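PDB 3EZY: Myo-inositol 2-dehydrogenase from Thermotoga maritima, which catalyses the NAD(+)-dependent oxidation of myo-inositol to 2-keto-myo-inositol (scyllo-inosose) and so probably serves in a myo-inositol degradation pathway. Local coordinates for residues R106-T111 with S305-K310; E187-V192 with L313-A318. One frame throughout, in Å; residues are numbered along the deposited sequence. Where two conformers were deposited one is given.

Contact 1: residues R106-T111 with S305-K310; sequences RMIEET and SGEDGK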
ATOM      1  N   ARG A 106      35.181  23.765 -22.371  1.00 27.35           N
ATOM      2  CA  ARG A 106      35.718  25.092 -22.040  0.50 28.30           C
ATOM      3  C   ARG A 106      35.308  25.589 -20.657  1.00 28.00           C
ATOM      4  O   ARG A 106      36.128  26.149 -19.904  1.00 28.66           O
ATOM      5  CB  ARG A 106      35.318  26.122 -23.086  0.50 28.54           C
ATOM      6  CG  ARG A 106      36.439  26.476 -24.050  0.50 31.93           C
ATOM      7  CD  ARG A 106      36.452  27.971 -24.331  0.50 36.04           C
ATOM      8  NE  ARG A 106      37.349  28.694 -23.431  0.50 38.50           N
ATOM      9  CZ  ARG A 106      37.440  30.020 -23.399  0.50 39.44           C
ATOM     10  NH1 ARG A 106      36.687  30.746 -24.216  0.50 38.32           N
ATOM     11  NH2 ARG A 106      38.279  30.619 -22.558  0.50 39.94           N
ATOM     12  N   MET A 107      34.031  25.386 -20.312  1.00 27.87           N
ATOM     13  CA  MET A 107      33.489  25.755 -18.984  1.00 25.75           C
ATOM     14  C   MET A 107      34.287  25.073 -17.858  1.00 25.92           C
ATOM     15  O   MET A 107      34.735  25.700 -16.890  1.00 25.73           O
ATOM     16  CB  MET A 107      31.984  25.361 -18.935  1.00 25.28           C
ATOM     17  CG  MET A 107      31.059  26.170 -19.895  1.00 25.33           C
ATOM     18  SD  MET A 107      29.398  25.458 -20.272  1.00 17.53           S
ATOM     19  CE  MET A 107      28.582  25.938 -18.759  1.00 19.95           C
ATOM     20  N   ILE A 108      34.464  23.764 -17.976  1.00 25.99           N
ATOM     21  CA  ILE A 108      35.269  23.004 -17.033  1.00 25.73           C
ATOM     22  C   ILE A 108      36.739  23.468 -16.997  1.00 27.60           C
ATOM     23  O   ILE A 108      37.283  23.703 -15.931  1.00 27.66           O
ATOM     24  CB  ILE A 108      35.216  21.506 -17.391  1.00 26.57           C
ATOM     25  CG1 ILE A 108      33.814  20.921 -17.122  1.00 23.71           C
ATOM     26  CG2 ILE A 108      36.311  20.735 -16.665  1.00 26.02           C
ATOM     27  CD1 ILE A 108      33.569  19.557 -17.807  1.00 23.47           C
ATOM     28  N   GLU A 109      37.379  23.620 -18.160  1.00 28.49           N
ATOM     29  CA  GLU A 109      38.759  24.178 -18.213  1.00 30.34           C
ATOM     30  C   GLU A 109      38.956  25.525 -17.499  1.00 29.25           C
ATOM     31  O   GLU A 109      39.860  25.696 -16.693  1.00 28.36           O
ATOM     32  CB  GLU A 109      39.151  24.408 -19.665  1.00 30.88           C
ATOM     33  CG  GLU A 109      40.582  24.034 -19.999  1.00 39.61           C
ATOM     34  CD  GLU A 109      40.640  22.752 -20.862  1.00 50.12           C
ATOM     35  OE1 GLU A 109      39.594  22.440 -21.500  1.00 52.09           O
ATOM     36  OE2 GLU A 109      41.721  22.082 -20.909  1.00 52.58           O
ATOM     37  N   GLU A 110      38.115  26.500 -17.826  1.00 29.28           N
ATOM     38  CA  GLU A 110      38.248  27.860 -17.241  1.00 29.57           C
ATOM     39  C   GLU A 110      37.977  27.934 -15.745  1.00 29.25           C
ATOM     40  O   GLU A 110      38.713  28.600 -14.991  1.00 29.72           O
ATOM     41  CB  GLU A 110      37.370  28.852 -17.993  1.00 29.44           C
ATOM     42  CG  GLU A 110      37.662  28.842 -19.471  1.00 31.22           C
ATOM     43  CD  GLU A 110      38.912  29.661 -19.787  1.00 38.04           C
ATOM     44  OE1 GLU A 110      39.121  30.668 -19.094  1.00 36.35           O
ATOM     45  OE2 GLU A 110      39.684  29.282 -20.698  1.00 41.67           O
ATOM     46  N   THR A 111      36.950  27.243 -15.281  1.00 28.16           N
ATOM     47  CA  THR A 111      36.700  27.262 -13.854  1.00 28.10           C
ATOM     48  C   THR A 111      37.860  26.575 -13.137  1.00 29.43           C
ATOM     49  O   THR A 111      38.298  27.030 -12.080  1.00 29.72           O
ATOM     50  CB  THR A 111      35.324  26.598 -13.470  1.00 28.25           C
ATOM     51  OG1 THR A 111      35.194  25.341 -14.122  1.00 25.65           O
ATOM     52  CG2 THR A 111      34.142  27.481 -13.921  1.00 27.34           C
ATOM     53  N   SER A 305      29.456  17.904 -10.126  1.00 24.12           N
ATOM     54  CA  SER A 305      30.559  18.660 -10.756  1.00 25.08           C
ATOM     55  C   SER A 305      30.316  18.933 -12.242  1.00 24.75           C
ATOM     56  O   SER A 305      29.276  18.543 -12.807  1.00 23.58           O
ATOM     57  CB  SER A 305      31.869  17.900 -10.587  1.00 25.60           C
ATOM     58  OG  SER A 305      31.794  16.737 -11.395  1.00 27.73           O
ATOM     59  N   GLY A 306      31.263  19.628 -12.875  1.00 23.74           N
ATOM     60  CA  GLY A 306      31.102  19.916 -14.281  1.00 23.52           C
ATOM     61  C   GLY A 306      31.177  18.655 -15.094  1.00 23.07           C
ATOM     62  O   GLY A 306      30.475  18.479 -16.093  1.00 22.93           O
ATOM     63  N   GLU A 307      32.058  17.777 -14.659  1.00 23.73           N
ATOM     64  CA  GLU A 307      32.233  16.470 -15.257  1.00 25.31           C
ATOM     65  C   GLU A 307      30.933  15.625 -15.230  1.00 24.73           C
ATOM     66  O   GLU A 307      30.638  14.925 -16.193  1.00 24.84           O
ATOM     67  CB  GLU A 307      33.393  15.753 -14.544  1.00 26.25           C
ATOM     68  CG  GLU A 307      34.792  16.352 -14.876  1.00 32.78           C
ATOM     69  CD  GLU A 307      35.196  17.663 -14.077  1.00 40.09           C
ATOM     70  OE1 GLU A 307      36.313  18.153 -14.364  1.00 43.36           O
ATOM     71  OE2 GLU A 307      34.469  18.199 -13.176  1.00 38.32           O
ATOM     72  N   ASP A 308      30.145  15.722 -14.151  1.00 24.30           N
ATOM     73  CA  ASP A 308      28.811  15.092 -14.112  1.00 23.28           C
ATOM     74  C   ASP A 308      27.922  15.648 -15.231  1.00 23.26           C
ATOM     75  O   ASP A 308      27.268  14.894 -15.921  1.00 22.60           O
ATOM     76  CB  ASP A 308      28.126  15.309 -12.734  1.00 23.74           C
ATOM     77  CG  ASP A 308      28.801  14.527 -11.593  1.00 24.53           C
ATOM     78  OD1 ASP A 308      29.162  13.358 -11.780  1.00 25.43           O
ATOM     79  OD2 ASP A 308      28.924  15.061 -10.479  1.00 26.24           O
ATOM     80  N   GLY A 309      27.911  16.975 -15.400  1.00 23.16           N
ATOM     81  CA  GLY A 309      27.218  17.634 -16.509  1.00 23.75           C
ATOM     82  C   GLY A 309      27.702  17.084 -17.852  1.00 23.23           C
ATOM     83  O   GLY A 309      26.905  16.758 -18.721  1.00 23.58           O
ATOM     84  N   LYS A 310      29.011  16.969 -18.030  1.00 23.41           N
ATOM     85  CA  LYS A 310      29.549  16.432 -19.287  1.00 23.54           C
ATOM     86  C   LYS A 310      29.102  14.983 -19.606  1.00 23.14           C
ATOM     87  O   LYS A 310      28.705  14.656 -20.742  1.00 23.64           O
ATOM     88  CB  LYS A 310      31.084  16.490 -19.260  1.00 22.82           C
ATOM     89  CG  LYS A 310      31.721  16.151 -20.594  1.00 25.48           C
ATOM     90  CD  LYS A 310      33.226  16.399 -20.535  1.00 27.36           C
ATOM     91  CE  LYS A 310      33.961  15.820 -21.745  1.00 31.19           C
ATOM     92  NZ  LYS A 310      35.446  15.918 -21.480  1.00 30.34           N
TER
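I108 is the one residue of 106-111 that touches the other helix, and it lies along the backbone of G306, their CA atoms 5.9 Å apart. One residue earlier, S305 holds the N-cap of helix 306-325: its backbone N gives a nearly straight bond to D308 OD2 (2.9 Å), and D308 N returns a weak one to S305 OG, completing a capping box. G306 follows with bare backbone. I108 CG1 lies 4.0 Å from G306 C, and CD1, carried on by an extended chi2 (164°), rests 3.7 Å from G306 O. This is where helix 101-114 of the NAD-binding Rossmann domain runs almost antiparallel (171°) to the start of the last long helix, with the axes 10.1 Å apart. E307 comes next, its chain bent at chi2 (81°) so that OE1 swings to within 3.5 Å of I108 CG2, the branch anti to the backbone N. The bond from CA to CB of D308 points away from helix 101-114, and its OD1 forms a salt bridge with R182. At K310 the straight chain passes I108, CD to CD1 4.2 Å, and reaches on to a salt bridge between NZ and D105 of helix 101-114.

Contact 2: residues E187-V192 with L313-A318; sequences EEVEEV and LLLGYA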
ATOM      1  N   GLU A 187      28.741   3.631 -10.946  1.00 28.50           N
ATOM      2  CA  GLU A 187      29.668   3.247 -12.008  1.00 28.83           C
ATOM      3  C   GLU A 187      29.221   3.845 -13.315  1.00 28.71           C
ATOM      4  O   GLU A 187      28.103   4.381 -13.422  1.00 28.79           O
ATOM      5  CB  GLU A 187      29.772   1.731 -12.167  1.00 28.97           C
ATOM      6  CG  GLU A 187      28.422   1.084 -12.379  1.00 29.68           C
ATOM      7  CD  GLU A 187      28.506  -0.392 -12.770  1.00 31.39           C
ATOM      8  OE1 GLU A 187      29.407  -0.755 -13.571  1.00 31.10           O
ATOM      9  OE2 GLU A 187      27.623  -1.162 -12.326  1.00 29.00           O
ATOM     10  N   GLU A 188      30.086   3.724 -14.310  1.00 27.39           N
ATOM     11  CA  GLU A 188      29.844   4.330 -15.603  1.00 28.24           C
ATOM     12  C   GLU A 188      29.046   3.445 -16.522  1.00 28.02           C
ATOM     13  O   GLU A 188      29.113   2.204 -16.446  1.00 26.86           O
ATOM     14  CB  GLU A 188      31.174   4.723 -16.283  1.00 27.58           C
ATOM     15  CG  GLU A 188      31.995   5.757 -15.463  1.00 30.53           C
ATOM     16  CD  GLU A 188      31.305   7.119 -15.335  1.00 30.92           C
ATOM     17  OE1 GLU A 188      30.403   7.442 -16.141  1.00 34.62           O
ATOM     18  OE2 GLU A 188      31.682   7.886 -14.440  1.00 35.09           O
ATOM     19  N   VAL A 189      28.293   4.106 -17.394  1.00 29.27           N
ATOM     20  CA  VAL A 189      27.663   3.470 -18.555  1.00 30.21           C
ATOM     21  C   VAL A 189      28.636   3.336 -19.738  1.00 32.02           C
ATOM     22  O   VAL A 189      29.359   4.275 -20.084  1.00 33.90           O
ATOM     23  CB  VAL A 189      26.488   4.287 -19.036  1.00 29.57           C
ATOM     24  CG1 VAL A 189      25.795   3.610 -20.250  1.00 29.72           C
ATOM     25  CG2 VAL A 189      25.540   4.520 -17.910  1.00 28.62           C
ATOM     26  N   GLU A 190      28.618   2.202 -20.416  1.00 31.34           N
ATOM     27  CA  GLU A 190      29.542   2.018 -21.511  1.00 31.46           C
ATOM     28  C   GLU A 190      28.848   2.032 -22.848  1.00 29.80           C
ATOM     29  O   GLU A 190      29.455   2.397 -23.847  1.00 28.31           O
ATOM     30  CB  GLU A 190      30.246   0.684 -21.340  1.00 32.34           C
ATOM     31  CG  GLU A 190      30.609   0.439 -19.894  1.00 38.07           C
ATOM     32  CD  GLU A 190      32.081   0.644 -19.606  1.00 45.33           C
ATOM     33  OE1 GLU A 190      32.540   1.809 -19.482  1.00 48.31           O
ATOM     34  OE2 GLU A 190      32.773  -0.385 -19.489  1.00 45.91           O
ATOM     35  N   GLU A 191      27.569   1.640 -22.853  1.00 28.28           N
ATOM     36  CA  GLU A 191      26.807   1.499 -24.071  1.00 27.94           C
ATOM     37  C   GLU A 191      25.314   1.838 -23.872  1.00 26.25           C
ATOM     38  O   GLU A 191      24.750   1.587 -22.811  1.00 25.26           O
ATOM     39  CB  GLU A 191      26.956   0.041 -24.514  1.00 29.61           C
ATOM     40  CG  GLU A 191      26.616  -0.258 -25.922  1.00 34.80           C
ATOM     41  CD  GLU A 191      27.334  -1.526 -26.377  1.00 43.14           C
ATOM     42  OE1 GLU A 191      27.556  -1.669 -27.598  1.00 48.30           O
ATOM     43  OE2 GLU A 191      27.686  -2.360 -25.510  1.00 43.54           O
ATOM     44  N   VAL A 192      24.675   2.375 -24.898  1.00 23.80           N
ATOM     45  CA  VAL A 192      23.300   2.790 -24.796  1.00 24.69           C
ATOM     46  C   VAL A 192      22.524   2.368 -26.047  1.00 23.62           C
ATOM     47  O   VAL A 192      23.058   2.393 -27.158  1.00 24.35           O
ATOM     48  CB  VAL A 192      23.261   4.328 -24.667  1.00 24.64           C
ATOM     49  CG1 VAL A 192      21.917   4.877 -24.914  1.00 28.30           C
ATOM     50  CG2 VAL A 192      23.786   4.771 -23.291  1.00 27.25           C
ATOM     51  N   LEU A 313      25.522  14.691 -20.760  1.00 22.80           N
ATOM     52  CA  LEU A 313      25.402  15.178 -22.143  1.00 23.07           C
ATOM     53  C   LEU A 313      25.912  14.139 -23.141  1.00 22.44           C
ATOM     54  O   LEU A 313      25.299  13.929 -24.170  1.00 21.92           O
ATOM     55  CB  LEU A 313      26.175  16.486 -22.351  1.00 22.80           C
ATOM     56  CG  LEU A 313      26.175  17.071 -23.776  1.00 24.15           C
ATOM     57  CD1 LEU A 313      24.746  17.358 -24.253  1.00 25.74           C
ATOM     58  CD2 LEU A 313      27.025  18.397 -23.850  1.00 24.21           C
ATOM     59  N   LEU A 314      27.034  13.508 -22.836  1.00 22.94           N
ATOM     60  CA  LEU A 314      27.567  12.480 -23.735  1.00 23.52           C
ATOM     61  C   LEU A 314      26.582  11.318 -23.863  1.00 23.32           C
ATOM     62  O   LEU A 314      26.380  10.806 -24.948  1.00 25.24           O
ATOM     63  CB  LEU A 314      28.932  11.988 -23.263  1.00 23.22           C
ATOM     64  CG  LEU A 314      30.122  12.957 -23.508  1.00 27.19           C
ATOM     65  CD1 LEU A 314      31.297  12.624 -22.617  1.00 27.59           C
ATOM     66  CD2 LEU A 314      30.568  12.901 -24.969  1.00 29.19           C
ATOM     67  N   LEU A 315      25.957  10.908 -22.760  1.00 22.46           N
ATOM     68  CA  LEU A 315      24.984   9.812 -22.826  1.00 21.22           C
ATOM     69  C   LEU A 315      23.807  10.243 -23.707  1.00 21.02           C
ATOM     70  O   LEU A 315      23.240   9.436 -24.447  1.00 21.10           O
ATOM     71  CB  LEU A 315      24.546   9.425 -21.414  1.00 20.01           C
ATOM     72  CG  LEU A 315      25.638   8.633 -20.681  1.00 20.95           C
ATOM     73  CD1 LEU A 315      25.411   8.620 -19.151  1.00 18.68           C
ATOM     74  CD2 LEU A 315      25.645   7.211 -21.247  1.00 20.82           C
ATOM     75  N   GLY A 316      23.431  11.516 -23.609  1.00 20.58           N
ATOM     76  CA  GLY A 316      22.380  12.047 -24.472  1.00 20.60           C
ATOM     77  C   GLY A 316      22.749  11.960 -25.966  1.00 21.93           C
ATOM     78  O   GLY A 316      21.933  11.577 -26.789  1.00 20.99           O
ATOM     79  N   TYR A 317      23.969  12.360 -26.314  1.00 22.28           N
ATOM     80  CA  TYR A 317      24.411  12.264 -27.689  1.00 23.25           C
ATOM     81  C   TYR A 317      24.469  10.818 -28.183  1.00 22.89           C
ATOM     82  O   TYR A 317      24.094  10.541 -29.344  1.00 23.00           O
ATOM     83  CB  TYR A 317      25.738  13.014 -27.869  1.00 24.62           C
ATOM     84  CG  TYR A 317      25.463  14.487 -28.125  1.00 27.70           C
ATOM     85  CD1 TYR A 317      24.642  14.873 -29.176  1.00 34.76           C
ATOM     86  CD2 TYR A 317      25.958  15.465 -27.305  1.00 32.17           C
ATOM     87  CE1 TYR A 317      24.340  16.221 -29.406  1.00 37.57           C
ATOM     88  CE2 TYR A 317      25.694  16.809 -27.533  1.00 32.52           C
ATOM     89  CZ  TYR A 317      24.881  17.183 -28.574  1.00 36.98           C
ATOM     90  OH  TYR A 317      24.585  18.529 -28.824  1.00 39.32           O
ATOM     91  N   ALA A 318      24.939   9.905 -27.331  1.00 21.87           N
ATOM     92  CA  ALA A 318      24.920   8.462 -27.682  1.00 22.43           C
ATOM     93  C   ALA A 318      23.509   7.951 -27.953  1.00 22.22           C
ATOM     94  O   ALA A 318      23.285   7.198 -28.903  1.00 23.44           O
ATOM     95  CB  ALA A 318      25.602   7.606 -26.563  1.00 21.29           C
TER
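L315 CD2 is the point on which this contact turns, for the same methyl meets both valines of the strand. It lies 3.7 Å from V189 CG1 and equally 3.7 Å from V192 CG2. The two valines offer different branches: V189 presents CG1, anti to its own N (chi1 -179°), whereas V192 uses CG2, the methyl beside the N. The leucine side chain meets V189 at a slant and V192 at about a right angle. Further along the helix, A318 adds a looser touch, its CB 4.5 Å from V192 CB.

Outside this first shell, the backbone decides which side chains face the helix. E190 and E191 both pair with R218 of strand 212-219, making a classic beta bulge. The extra residue turns both glutamates away and brings V189 and V192, three positions apart, onto the same side of the strand. V192 is also bonded through its backbone to V329, so the strand has neighbours along both edges. L315 bends off the helix with CG anti to the carbonyl carbon (chi1 -75°), and it also touches F178 and R182 of helix 174-185 and L331.

In fold terms, helix 306-325 packs on a face of the mixed sheet of the C-terminal domain, its local axis 24° from that of strand 189-192 and 8.9 Å away. All four touching residues are buried and no hydrogen bond spans the two segments, so the join rests on aliphatic van der Waals packing, which implies hydrophobic burial rather than directional bonding.

Overall arrangement
From the N terminus, the chain builds the parallel Rossmann sheet and reaches 106-111 on helix 101-114 before entering the second domain, where 187-192 leads into strand 189-197. Only near the C terminus does it reach helix 306-325, whose start closes contact 1 across 193 intervening residues and whose middle, just beyond, closes contact 2 across 120. The two loops cross, since 187-192 lies within the first and 313-318 falls after its end. With centres about 17 Å apart, the contacts share this one helix, which joins the Rossmann domain at its N-terminal end to the mixed sheet of the C-terminal domain further along.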